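Local coordinates for protein Bd3459 (Bdellovibrio bacteriovorus, PDB 5CEC) that probably acts on cell-wall peptides as a predatory endopeptidase of the serine D-Ala-D-Ala carboxypeptidase S13 family, and is bound by the ankyrin-repeat immunity protein Bd3460, at residues T76-Y88 against V313-Y326. The protein carries 1 engineered substitution. Numbering follows the deposited sequence.
Sequences TTLWAVDRLGPDY and VLYSLDKSLSAKGY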
ATOM      1  N   THR A  76      11.688  -4.266  -6.860  1.00 14.35           N
ATOM      2  CA  THR A  76      10.988  -4.516  -8.154  1.00 14.42           C
ATOM      3  C   THR A  76      10.849  -3.205  -8.971  1.00 14.35           C
ATOM      4  O   THR A  76      10.990  -3.235 -10.187  1.00 14.96           O
ATOM      5  CB  THR A  76       9.643  -5.172  -7.865  1.00 14.56           C
ATOM      6  OG1 THR A  76       9.888  -6.356  -7.087  1.00 15.36           O
ATOM      7  CG2 THR A  76       8.897  -5.514  -9.134  1.00 15.68           C
ATOM      8  N   THR A  77      10.576  -2.103  -8.270  1.00 13.98           N
ATOM      9  CA  THR A  77      10.469  -0.766  -8.883  1.00 13.76           C
ATOM     10  C   THR A  77      11.787  -0.423  -9.565  1.00 14.43           C
ATOM     11  O   THR A  77      11.781  -0.005 -10.721  1.00 15.09           O
ATOM     12  CB  THR A  77      10.092   0.264  -7.820  1.00 13.66           C
ATOM     13  OG1 THR A  77       8.788  -0.046  -7.326  1.00 14.55           O
ATOM     14  CG2 THR A  77      10.048   1.628  -8.344  1.00 14.39           C
ATOM     15  N   LEU A  78      12.907  -0.594  -8.869  1.00 14.67           N
ATOM     16  CA  LEU A  78      14.224  -0.305  -9.471  1.00 14.77           C
ATOM     17  C   LEU A  78      14.425  -1.170 -10.721  1.00 15.20           C
ATOM     18  O   LEU A  78      14.846  -0.669 -11.773  1.00 16.77           O
ATOM     19  CB  LEU A  78      15.325  -0.606  -8.463  1.00 15.04           C
ATOM     20  CG  LEU A  78      16.741  -0.571  -9.026  1.00 16.45           C
ATOM     21  CD1 LEU A  78      17.104   0.788  -9.620  1.00 17.72           C
ATOM     22  CD2 LEU A  78      17.756  -0.969  -7.981  1.00 17.91           C
ATOM     23  N   TRP A  79      14.159  -2.473 -10.603  1.00 15.42           N
ATOM     24  CA  TRP A  79      14.377  -3.388 -11.726  1.00 14.72           C
ATOM     25  C   TRP A  79      13.564  -2.915 -12.939  1.00 14.65           C
ATOM     26  O   TRP A  79      14.101  -2.822 -14.051  1.00 16.37           O
ATOM     27  CB  TRP A  79      14.010  -4.828 -11.346  1.00 15.61           C
ATOM     28  CG  TRP A  79      14.405  -5.859 -12.311  1.00 15.75           C
ATOM     29  CD1 TRP A  79      15.378  -5.771 -13.293  1.00 16.86           C
ATOM     30  CD2 TRP A  79      13.934  -7.198 -12.351  1.00 16.79           C
ATOM     31  NE1 TRP A  79      15.506  -6.965 -13.938  1.00 17.46           N
ATOM     32  CE2 TRP A  79      14.628  -7.856 -13.386  1.00 16.56           C
ATOM     33  CE3 TRP A  79      12.965  -7.908 -11.635  1.00 17.13           C
ATOM     34  CZ2 TRP A  79      14.421  -9.172 -13.675  1.00 17.78           C
ATOM     35  CZ3 TRP A  79      12.756  -9.218 -11.961  1.00 18.09           C
ATOM     36  CH2 TRP A  79      13.453  -9.822 -12.983  1.00 17.90           C
ATOM     37  N   ALA A  80      12.278  -2.608 -12.729  1.00 14.70           N
ATOM     38  CA  ALA A  80      11.418  -2.177 -13.820  1.00 15.06           C
ATOM     39  C   ALA A  80      11.897  -0.826 -14.415  1.00 14.72           C
ATOM     40  O   ALA A  80      11.853  -0.627 -15.633  1.00 16.17           O
ATOM     41  CB  ALA A  80       9.972  -2.119 -13.359  1.00 15.86           C
ATOM     42  N   VAL A  81      12.241   0.134 -13.550  1.00 15.17           N
ATOM     43  CA  VAL A  81      12.727   1.439 -14.029  1.00 16.35           C
ATOM     44  C   VAL A  81      13.966   1.262 -14.895  1.00 16.86           C
ATOM     45  O   VAL A  81      14.093   1.874 -15.944  1.00 18.61           O
ATOM     46  CB  VAL A  81      12.974   2.414 -12.859  1.00 17.53           C
ATOM     47  CG1 VAL A  81      13.798   3.643 -13.264  1.00 19.11           C
ATOM     48  CG2 VAL A  81      11.652   2.817 -12.237  1.00 17.47           C
ATOM     49  N   ASP A  82      14.875   0.408 -14.454  1.00 16.57           N
ATOM     50  CA  ASP A  82      16.122   0.147 -15.219  1.00 17.60           C
ATOM     51  C   ASP A  82      15.846  -0.610 -16.526  1.00 17.89           C
ATOM     52  O   ASP A  82      16.438  -0.300 -17.559  1.00 21.07           O
ATOM     53  CB  ASP A  82      17.133  -0.623 -14.356  1.00 18.23           C
ATOM     54  CG  ASP A  82      18.003   0.279 -13.515  1.00 21.73           C
ATOM     55  OD1 ASP A  82      17.899   1.542 -13.617  1.00 23.12           O
ATOM     56  OD2 ASP A  82      18.820  -0.294 -12.768  1.00 25.55           O
ATOM     57  N   ARG A  83      14.980  -1.613 -16.497  1.00 18.85           N
ATOM     58  CA  ARG A  83      14.756  -2.436 -17.679  1.00 18.42           C
ATOM     59  C   ARG A  83      13.852  -1.749 -18.708  1.00 19.11           C
ATOM     60  O   ARG A  83      14.036  -1.940 -19.915  1.00 21.81           O
ATOM     61  CB  ARG A  83      14.110  -3.756 -17.297  1.00 20.06           C
ATOM     62  CG  ARG A  83      15.076  -4.807 -16.857  1.00 22.84           C
ATOM     63  CD  ARG A  83      15.737  -5.469 -18.081  1.00 24.24           C
ATOM     64  NE  ARG A  83      14.753  -6.214 -18.883  1.00 25.48           N
ATOM     65  CZ  ARG A  83      14.255  -7.417 -18.592  1.00 25.60           C
ATOM     66  NH1 ARG A  83      14.701  -8.118 -17.553  1.00 23.69           N
ATOM     67  NH2 ARG A  83      13.309  -7.944 -19.366  1.00 28.54           N
ATOM     68  N   LEU A  84      12.863  -0.998 -18.242  1.00 18.13           N
ATOM     69  CA  LEU A  84      11.847  -0.406 -19.126  1.00 19.81           C
ATOM     70  C   LEU A  84      11.913   1.092 -19.299  1.00 18.36           C
ATOM     71  O   LEU A  84      11.568   1.610 -20.371  1.00 20.59           O
ATOM     72  CB  LEU A  84      10.461  -0.787 -18.633  1.00 20.55           C
ATOM     73  CG  LEU A  84      10.179  -2.288 -18.499  1.00 20.91           C
ATOM     74  CD1 LEU A  84       8.832  -2.473 -17.831  1.00 20.83           C
ATOM     75  CD2 LEU A  84      10.240  -2.994 -19.838  1.00 22.54           C
ATOM     76  N   GLY A  85      12.317   1.785 -18.244  1.00 20.06           N
ATOM     77  CA  GLY A  85      12.298   3.240 -18.190  1.00 19.19           C
ATOM     78  C   GLY A  85      10.994   3.738 -17.566  1.00 18.47           C
ATOM     79  O   GLY A  85       9.929   3.172 -17.789  1.00 18.09           O
ATOM     80  N   PRO A  86      11.070   4.838 -16.800  1.00 18.37           N
ATOM     81  CA  PRO A  86       9.865   5.340 -16.124  1.00 19.26           C
ATOM     82  C   PRO A  86       8.763   5.855 -17.033  1.00 18.13           C
ATOM     83  O   PRO A  86       7.627   5.963 -16.581  1.00 18.44           O
ATOM     84  CB  PRO A  86      10.399   6.478 -15.247  1.00 19.17           C
ATOM     85  CG  PRO A  86      11.633   6.940 -15.961  1.00 20.57           C
ATOM     86  CD  PRO A  86      12.232   5.708 -16.574  1.00 19.72           C
ATOM     87  N   ASP A  87       9.098   6.166 -18.281  1.00 17.43           N
ATOM     88  CA  ASP A  87       8.120   6.646 -19.243  1.00 18.16           C
ATOM     89  C   ASP A  87       7.612   5.550 -20.164  1.00 18.34           C
ATOM     90  O   ASP A  87       6.833   5.813 -21.093  1.00 20.35           O
ATOM     91  CB  ASP A  87       8.722   7.798 -20.029  1.00 19.47           C
ATOM     92  CG  ASP A  87       9.090   8.973 -19.134  1.00 22.05           C
ATOM     93  OD1 ASP A  87       8.182   9.469 -18.444  1.00 22.88           O
ATOM     94  OD2 ASP A  87      10.271   9.409 -19.129  1.00 23.86           O
ATOM     95  N   TYR A  88       8.019   4.305 -19.911  1.00 17.86           N
ATOM     96  CA  TYR A  88       7.584   3.173 -20.750  1.00 16.99           C
ATOM     97  C   TYR A  88       6.056   3.027 -20.656  1.00 15.77           C
ATOM     98  O   TYR A  88       5.492   3.158 -19.560  1.00 18.40           O
ATOM     99  CB  TYR A  88       8.232   1.878 -20.252  1.00 17.68           C
ATOM    100  CG  TYR A  88       7.833   0.655 -21.027  1.00 18.52           C
ATOM    101  CD1 TYR A  88       8.425   0.358 -22.244  1.00 21.22           C
ATOM    102  CD2 TYR A  88       6.848  -0.222 -20.553  1.00 19.44           C
ATOM    103  CE1 TYR A  88       8.068  -0.757 -22.967  1.00 23.43           C
ATOM    104  CE2 TYR A  88       6.495  -1.351 -21.258  1.00 20.29           C
ATOM    105  CZ  TYR A  88       7.095  -1.610 -22.479  1.00 21.80           C
ATOM    106  OH  TYR A  88       6.749  -2.733 -23.198  1.00 27.12           O
ATOM    107  N   VAL A 313      19.682   0.164  -3.157  1.00 16.35           N
ATOM    108  CA  VAL A 313      18.530   0.194  -4.049  1.00 16.14           C
ATOM    109  C   VAL A 313      17.951   1.597  -4.134  1.00 15.46           C
ATOM    110  O   VAL A 313      17.641   2.073  -5.245  1.00 16.26           O
ATOM    111  CB  VAL A 313      17.475  -0.846  -3.592  1.00 15.47           C
ATOM    112  CG1 VAL A 313      16.114  -0.606  -4.238  1.00 16.15           C
ATOM    113  CG2 VAL A 313      17.975  -2.249  -3.904  1.00 16.78           C
ATOM    114  N   LEU A 314      17.798   2.259  -2.991  1.00 15.77           N
ATOM    115  CA  LEU A 314      17.288   3.645  -2.998  1.00 16.71           C
ATOM    116  C   LEU A 314      18.207   4.587  -3.793  1.00 15.22           C
ATOM    117  O   LEU A 314      17.735   5.397  -4.608  1.00 16.67           O
ATOM    118  CB  LEU A 314      17.080   4.164  -1.588  1.00 15.78           C
ATOM    119  CG  LEU A 314      15.869   3.485  -0.882  1.00 16.61           C
ATOM    120  CD1 LEU A 314      16.014   3.632   0.626  1.00 17.68           C
ATOM    121  CD2 LEU A 314      14.528   4.018  -1.376  1.00 17.93           C
ATOM    122  N   TYR A 315      19.514   4.487  -3.551  1.00 16.46           N
ATOM    123  CA  TYR A 315      20.490   5.317  -4.268  1.00 17.56           C
ATOM    124  C   TYR A 315      20.368   5.127  -5.768  1.00 16.23           C
ATOM    125  O   TYR A 315      20.297   6.102  -6.550  1.00 18.52           O
ATOM    126  CB  TYR A 315      21.898   4.962  -3.833  1.00 18.61           C
ATOM    127  CG  TYR A 315      22.929   5.721  -4.590  1.00 21.43           C
ATOM    128  CD1 TYR A 315      23.396   5.270  -5.820  1.00 23.18           C
ATOM    129  CD2 TYR A 315      23.414   6.916  -4.096  1.00 23.81           C
ATOM    130  CE1 TYR A 315      24.340   5.978  -6.519  1.00 28.38           C
ATOM    131  CE2 TYR A 315      24.343   7.651  -4.792  1.00 30.04           C
ATOM    132  CZ  TYR A 315      24.825   7.190  -6.021  1.00 28.95           C
ATOM    133  OH  TYR A 315      25.732   7.868  -6.739  1.00 41.14           O
ATOM    134  N   SER A 316      20.303   3.867  -6.189  1.00 17.00           N
ATOM    135  CA  SER A 316      20.224   3.519  -7.607  1.00 17.43           C
ATOM    136  C   SER A 316      18.906   3.921  -8.247  1.00 17.70           C
ATOM    137  O   SER A 316      18.884   4.370  -9.398  1.00 18.33           O
ATOM    138  CB  SER A 316      20.517   2.029  -7.818  1.00 17.88           C
ATOM    139  OG  SER A 316      21.847   1.711  -7.467  1.00 21.38           O
ATOM    140  N   LEU A 317      17.785   3.744  -7.528  1.00 16.34           N
ATOM    141  CA  LEU A 317      16.499   4.147  -8.030  1.00 16.62           C
ATOM    142  C   LEU A 317      16.452   5.652  -8.216  1.00 16.60           C
ATOM    143  O   LEU A 317      15.952   6.151  -9.246  1.00 17.52           O
ATOM    144  CB  LEU A 317      15.406   3.660  -7.070  1.00 16.52           C
ATOM    145  CG  LEU A 317      13.972   4.055  -7.444  1.00 16.08           C
ATOM    146  CD1 LEU A 317      13.573   3.580  -8.841  1.00 16.12           C
ATOM    147  CD2 LEU A 317      13.018   3.476  -6.420  1.00 16.11           C
ATOM    148  N   ASP A 318      16.901   6.383  -7.198  1.00 16.67           N
ATOM    149  CA  ASP A 318      16.948   7.836  -7.271  1.00 17.79           C
ATOM    150  C   ASP A 318      17.785   8.281  -8.485  1.00 18.37           C
ATOM    151  O   ASP A 318      17.387   9.196  -9.231  1.00 20.40           O
ATOM    152  CB  ASP A 318      17.493   8.417  -5.968  1.00 19.06           C
ATOM    153  CG  ASP A 318      16.852   9.728  -5.553  1.00 20.64           C
ATOM    154  OD1 ASP A 318      15.933  10.239  -6.227  1.00 24.14           O
ATOM    155  OD2 ASP A 318      17.298  10.250  -4.505  1.00 25.17           O
ATOM    156  N   LYS A 319      18.916   7.625  -8.704  1.00 19.54           N
ATOM    157  CA  LYS A 319      19.826   7.997  -9.794  1.00 20.40           C
ATOM    158  C   LYS A 319      19.134   7.786 -11.135  1.00 19.44           C
ATOM    159  O   LYS A 319      19.147   8.680 -11.992  1.00 20.97           O
ATOM    160  CB  LYS A 319      21.111   7.178  -9.751  1.00 21.02           C
ATOM    161  CG  LYS A 319      22.102   7.566 -10.851  1.00 23.63           C
ATOM    162  CD  LYS A 319      23.355   6.742 -10.712  1.00 27.86           C
ATOM    163  CE  LYS A 319      24.334   7.050 -11.818  1.00 29.69           C
ATOM    164  NZ  LYS A 319      25.554   6.199 -11.727  1.00 33.77           N
ATOM    165  N   SER A 320      18.487   6.629 -11.305  1.00 18.87           N
ATOM    166  CA  SER A 320      17.819   6.320 -12.565  1.00 18.83           C
ATOM    167  C   SER A 320      16.630   7.262 -12.819  1.00 17.92           C
ATOM    168  O   SER A 320      16.421   7.727 -13.952  1.00 21.00           O
ATOM    169  CB  SER A 320      17.380   4.858 -12.588  1.00 20.23           C
ATOM    170  OG  SER A 320      18.517   3.979 -12.566  1.00 22.42           O
ATOM    171  N   LEU A 321      15.849   7.556 -11.780  1.00 17.71           N
ATOM    172  CA  LEU A 321      14.755   8.516 -11.921  1.00 18.15           C
ATOM    173  C   LEU A 321      15.248   9.926 -12.230  1.00 19.61           C
ATOM    174  O   LEU A 321      14.662  10.606 -13.073  1.00 20.22           O
ATOM    175  CB  LEU A 321      13.898   8.539 -10.659  1.00 18.18           C
ATOM    176  CG  LEU A 321      13.105   7.253 -10.412  1.00 18.14           C
ATOM    177  CD1 LEU A 321      12.544   7.288  -8.996  1.00 19.89           C
ATOM    178  CD2 LEU A 321      11.991   7.065 -11.445  1.00 19.73           C
ATOM    179  N   SER A 322      16.302  10.362 -11.540  1.00 20.54           N
ATOM    180  CA  SER A 322      16.820  11.736 -11.724  1.00 20.81           C
ATOM    181  C   SER A 322      17.299  11.988 -13.143  1.00 21.38           C
ATOM    182  O   SER A 322      17.174  13.102 -13.653  1.00 22.27           O
ATOM    183  CB  SER A 322      17.958  12.013 -10.747  1.00 23.64           C
ATOM    184  OG  SER A 322      17.481  11.918  -9.421  1.00 30.31           O
ATOM    185  N   ALA A 323      17.794  10.948 -13.793  1.00 21.65           N
ATOM    186  CA  ALA A 323      18.238  11.055 -15.187  1.00 22.77           C
ATOM    187  C   ALA A 323      17.103  11.455 -16.151  1.00 21.70           C
ATOM    188  O   ALA A 323      17.374  11.983 -17.236  1.00 24.41           O
ATOM    189  CB  ALA A 323      18.849   9.750 -15.642  1.00 23.55           C
ATOM    190  N   LYS A 324      15.855  11.168 -15.754  1.00 21.08           N
ATOM    191  CA  LYS A 324      14.663  11.491 -16.526  1.00 22.34           C
ATOM    192  C   LYS A 324      13.853  12.616 -15.896  1.00 21.22           C
ATOM    193  O   LYS A 324      12.704  12.825 -16.278  1.00 23.45           O
ATOM    194  CB  LYS A 324      13.781  10.257 -16.664  1.00 25.91           C
ATOM    195  CG  LYS A 324      14.512   8.988 -17.046  1.00 30.57           C
ATOM    196  CD  LYS A 324      14.911   8.966 -18.473  1.00 34.11           C
ATOM    197  CE  LYS A 324      15.266   7.544 -18.901  1.00 35.11           C
ATOM    198  NZ  LYS A 324      15.313   7.557 -20.370  1.00 35.85           N
ATOM    199  N   GLY A 325      14.447  13.337 -14.951  1.00 21.42           N
ATOM    200  CA  GLY A 325      13.809  14.473 -14.299  1.00 21.29           C
ATOM    201  C   GLY A 325      12.813  14.125 -13.220  1.00 21.18           C
ATOM    202  O   GLY A 325      12.012  14.966 -12.867  1.00 24.50           O
ATOM    203  N   TYR A 326      12.899  12.911 -12.661  1.00 19.76           N
ATOM    204  CA  TYR A 326      11.937  12.455 -11.683  1.00 19.25           C
ATOM    205  C   TYR A 326      12.573  12.312 -10.302  1.00 19.67           C
ATOM    206  O   TYR A 326      13.797  12.279 -10.170  1.00 21.22           O
ATOM    207  CB  TYR A 326      11.296  11.138 -12.086  1.00 19.57           C
ATOM    208  CG  TYR A 326      10.506  11.212 -13.369  1.00 20.52           C
ATOM    209  CD1 TYR A 326       9.464  12.119 -13.492  1.00 23.34           C
ATOM    210  CD2 TYR A 326      10.736  10.328 -14.418  1.00 20.20           C
ATOM    211  CE1 TYR A 326       8.711  12.185 -14.643  1.00 24.13           C
ATOM    212  CE2 TYR A 326       9.964  10.365 -15.570  1.00 21.29           C
ATOM    213  CZ  TYR A 326       8.954  11.310 -15.680  1.00 20.63           C
ATOM    214  OH  TYR A 326       8.133  11.409 -16.782  1.00 24.32           O
TER
HETATM  215  O   HOH W   1      10.862  11.956 -18.455  1.00 28.63           O
HETATM  216  O   HOH W   2      12.418   8.427 -20.631  1.00 32.33           O
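Leu-78 and Leu-317 meet where helix 72-84 packs on helix 307-322 in the helical region of a penicillin-binding-protein-type fold, as in other S13 peptidases. An SxxK-type sequence, Ser-70 to Lys-73, lies at the start of helix 72-84, consistent with the active-site motif of this family. The two segment axes approach to 9.6 Å and run in the same general direction, at 33°.

Leu-78 points at the other helix. Its CB leads to a CG anti to the backbone N (chi1 170°), which carries both methyls onto the other helix. Leu-78 CD1 lies against the backbone, 3.7 Å from Leu-317 N. CD2 sits near Val-313 CG1 and Ser-316 CB. Tyr-272 and Met-277 of helix 265-277 also touch this leucine. One turn on, Val-81 divides its branches: CG2 meets Leu-317 CD1, and CG1 rests on Ser-320 CB at 3.8 Å.

A side-chain hydrogen bond follows. Ser-320 OG donates to the syn lone pair of Asp-82 OD1 at 2.7 Å. The other oxygen, OD2, takes a salt bridge from Lys-276 and a hydrogen bond from Tyr-272, so both ends of the carboxylate are held.

Past the helix ends, Pro-86 touches both Lys-324 and Tyr-326. Pro-86 CG lies 3.7 Å from Lys-324 CG and also meets the Tyr-326 ring at its edge, near CD2. A Schellman motif with Gly-325 as C-prime residue closes helix 307-322 and leads the chain to Tyr-326. Two waters link Asp-87 OD2 to Lys-324, one through the lysine O and one through NZ. Lys-241 NZ hydrogen-bonds the Tyr-326 hydroxyl. The carboxylate of Asp-87 is turned 56° from the tyrosine ring, and Tyr-326 OH donates to the syn lone pair of Asp-87 OD1 at 2.6 Å.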